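Local coordinates for protein acid phosphatase (Mycobacterium tuberculosis, PDB 2A6P) that removes phosphate from a broad range of phosphomonoesters and can serve in vivo as a fructose-1,6-bisphosphatase that maintains gluconeogenesis, at residues A[93-98]-A[117-122]. Numbering follows the deposited sequence.
Sequences YGSYEG and GCPAGE
Two hydrogen bonds from Ser95 converge on the carbonyl oxygen of Pro119. The backbone bond, Ser95 N to Pro119 O at 2.7 Å, is almost linear at hydrogen (168°) and lies close to the carbon–oxygen line; the hydroxyl bond, Ser95 OG to Pro119 O at 2.6 Å, comes from above the carbonyl plane. With chi1 at -49°, OG sits beside its own backbone N, which lets one small residue offer both donors to the same oxygen. Pro119 is the second residue of a type II beta turn, 118-121, a position that suits the fixed phi of proline; the turn closes through Gly121 N and Cys118 O, 3.1 Å apart.

Apolar contacts accompany these hydrogen bonds. The side chains of Pro119 and Tyr96 cross at about a right angle, and Pro119 CD makes a CH-pi contact over one face of the ring, 3.5 Å from its centroid and offset toward the rim, while Pro119 CG approaches Tyr96 CE2. Cys118 packs mainly against Tyr93: Cys118 SG meets the edge of the ring, 3.5 Å from Tyr93 CD2, and Cys118 CB lies 3.3 Å from Tyr93 O.

The closest pair of CA atoms is Gly94 and Gly121, 3.8 Å apart; at both places there is no space for a side chain against the other segment, which suits glycine, and Gly94 also has positive phi.

Tyr96 OH is hydrogen-bonded to Glu108 OE2, and Tyr93 lies beside Glu90. The contact joins the loop between strand 83-84 and helix 101-105, which also carries Glu90, the probable proton donor/acceptor, to the loop linking helices 113-116 and 124-141.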
ATOM      1  N   TYR A  93      24.078  -6.166  -1.548  1.00 17.38           N
ATOM      2  CA  TYR A  93      24.033  -6.861  -2.832  1.00 19.49           C
ATOM      3  C   TYR A  93      25.251  -7.675  -3.225  1.00 19.48           C
ATOM      4  O   TYR A  93      25.247  -8.319  -4.270  1.00 19.62           O
ATOM      5  CB  TYR A  93      23.703  -5.869  -3.949  1.00 18.51           C
ATOM      6  CG  TYR A  93      22.354  -5.199  -3.762  1.00 19.79           C
ATOM      7  CD1 TYR A  93      22.262  -3.843  -3.440  1.00 18.11           C
ATOM      8  CD2 TYR A  93      21.167  -5.929  -3.901  1.00 19.51           C
ATOM      9  CE1 TYR A  93      21.022  -3.221  -3.262  1.00 17.25           C
ATOM     10  CE2 TYR A  93      19.920  -5.324  -3.723  1.00 18.17           C
ATOM     11  CZ  TYR A  93      19.854  -3.970  -3.404  1.00 18.82           C
ATOM     12  OH  TYR A  93      18.623  -3.383  -3.225  1.00 14.61           O
ATOM     13  N   GLY A  94      26.286  -7.662  -2.397  1.00 20.65           N
ATOM     14  CA  GLY A  94      27.478  -8.429  -2.716  1.00 21.55           C
ATOM     15  C   GLY A  94      27.922  -8.349  -4.170  1.00 22.30           C
ATOM     16  O   GLY A  94      28.152  -7.266  -4.701  1.00 22.22           O
ATOM     17  N   SER A  95      28.016  -9.499  -4.826  1.00 22.94           N
ATOM     18  CA  SER A  95      28.466  -9.569  -6.215  1.00 25.47           C
ATOM     19  C   SER A  95      27.609  -8.777  -7.202  1.00 25.67           C
ATOM     20  O   SER A  95      28.101  -8.325  -8.238  1.00 25.51           O
ATOM     21  CB  SER A  95      28.505 -11.034  -6.675  1.00 27.41           C
ATOM     22  OG  SER A  95      29.179 -11.870  -5.746  1.00 32.69           O
ATOM     23  N   TYR A  96      26.327  -8.620  -6.888  1.00 24.97           N
ATOM     24  CA  TYR A  96      25.403  -7.919  -7.771  1.00 24.36           C
ATOM     25  C   TYR A  96      25.410  -6.392  -7.659  1.00 24.16           C
ATOM     26  O   TYR A  96      24.743  -5.693  -8.427  1.00 25.08           O
ATOM     27  CB  TYR A  96      23.992  -8.462  -7.543  1.00 26.16           C
ATOM     28  CG  TYR A  96      23.800  -9.904  -7.977  1.00 26.86           C
ATOM     29  CD1 TYR A  96      22.621 -10.586  -7.677  1.00 26.71           C
ATOM     30  CD2 TYR A  96      24.778 -10.579  -8.709  1.00 28.58           C
ATOM     31  CE1 TYR A  96      22.416 -11.896  -8.086  1.00 26.45           C
ATOM     32  CE2 TYR A  96      24.582 -11.904  -9.127  1.00 27.91           C
ATOM     33  CZ  TYR A  96      23.396 -12.554  -8.811  1.00 27.94           C
ATOM     34  OH  TYR A  96      23.183 -13.858  -9.216  1.00 28.80           O
ATOM     35  N   GLU A  97      26.161  -5.868  -6.706  1.00 24.01           N
ATOM     36  CA  GLU A  97      26.255  -4.425  -6.538  1.00 24.99           C
ATOM     37  C   GLU A  97      26.481  -3.767  -7.907  1.00 23.45           C
ATOM     38  O   GLU A  97      27.358  -4.169  -8.665  1.00 23.37           O
ATOM     39  CB  GLU A  97      27.431  -4.098  -5.612  1.00 26.38           C
ATOM     40  CG  GLU A  97      27.643  -2.620  -5.314  1.00 30.29           C
ATOM     41  CD  GLU A  97      26.636  -2.084  -4.323  1.00 31.31           C
ATOM     42  OE1 GLU A  97      26.055  -2.908  -3.585  1.00 30.58           O
ATOM     43  OE2 GLU A  97      26.436  -0.848  -4.270  1.00 33.34           O
ATOM     44  N   GLY A  98      25.671  -2.771  -8.232  1.00 22.42           N
ATOM     45  CA  GLY A  98      25.840  -2.084  -9.497  1.00 22.33           C
ATOM     46  C   GLY A  98      25.079  -2.666 -10.675  1.00 22.59           C
ATOM     47  O   GLY A  98      24.898  -1.977 -11.670  1.00 22.28           O
ATOM     48  N   GLY A 117      18.254 -13.743  -3.066  1.00 28.26           N
ATOM     49  CA  GLY A 117      19.265 -13.121  -2.238  1.00 28.13           C
ATOM     50  C   GLY A 117      20.418 -12.730  -3.155  1.00 27.95           C
ATOM     51  O   GLY A 117      20.283 -12.782  -4.387  1.00 26.40           O
ATOM     52  N   CYS A 118      21.558 -12.360  -2.576  1.00 27.31           N
ATOM     53  CA  CYS A 118      22.700 -11.939  -3.378  1.00 26.64           C
ATOM     54  C   CYS A 118      23.983 -12.692  -3.042  1.00 26.69           C
ATOM     55  O   CYS A 118      24.341 -12.842  -1.875  1.00 25.21           O
ATOM     56  CB  CYS A 118      22.933 -10.437  -3.192  1.00 26.24           C
ATOM     57  SG  CYS A 118      21.463  -9.418  -3.469  1.00 26.00           S
ATOM     58  N   PRO A 119      24.696 -13.176  -4.073  1.00 26.78           N
ATOM     59  CA  PRO A 119      25.944 -13.909  -3.847  1.00 26.47           C
ATOM     60  C   PRO A 119      27.045 -12.997  -3.293  1.00 26.03           C
ATOM     61  O   PRO A 119      27.361 -11.951  -3.882  1.00 25.44           O
ATOM     62  CB  PRO A 119      26.264 -14.472  -5.229  1.00 26.46           C
ATOM     63  CG  PRO A 119      25.663 -13.463  -6.160  1.00 26.83           C
ATOM     64  CD  PRO A 119      24.350 -13.148  -5.509  1.00 26.45           C
ATOM     65  N   ALA A 120      27.608 -13.397  -2.149  1.00 25.98           N
ATOM     66  CA  ALA A 120      28.660 -12.646  -1.463  1.00 26.02           C
ATOM     67  C   ALA A 120      28.073 -11.455  -0.710  1.00 26.27           C
ATOM     68  O   ALA A 120      28.803 -10.534  -0.334  1.00 27.37           O
ATOM     69  CB  ALA A 120      29.721 -12.159  -2.465  1.00 25.72           C
ATOM     70  N   GLY A 121      26.755 -11.479  -0.509  1.00 25.89           N
ATOM     71  CA  GLY A 121      26.063 -10.415   0.202  1.00 25.19           C
ATOM     72  C   GLY A 121      25.076 -11.000   1.201  1.00 25.45           C
ATOM     73  O   GLY A 121      25.327 -12.069   1.758  1.00 24.51           O
ATOM     74  N   GLU A 122      23.955 -10.316   1.434  1.00 24.07           N
ATOM     75  CA  GLU A 122      22.958 -10.809   2.382  1.00 23.36           C
ATOM     76  C   GLU A 122      21.994 -11.809   1.773  1.00 23.34           C
ATOM     77  O   GLU A 122      21.557 -11.659   0.630  1.00 22.26           O
ATOM     78  CB  GLU A 122      22.139  -9.661   2.986  1.00 22.16           C
ATOM     79  CG  GLU A 122      22.890  -8.802   3.975  1.00 21.18           C
ATOM     80  CD  GLU A 122      22.009  -7.756   4.622  1.00 20.62           C
ATOM     81  OE1 GLU A 122      21.458  -8.029   5.708  1.00 22.26           O
ATOM     82  OE2 GLU A 122      21.859  -6.664   4.040  1.00 20.66           O
TER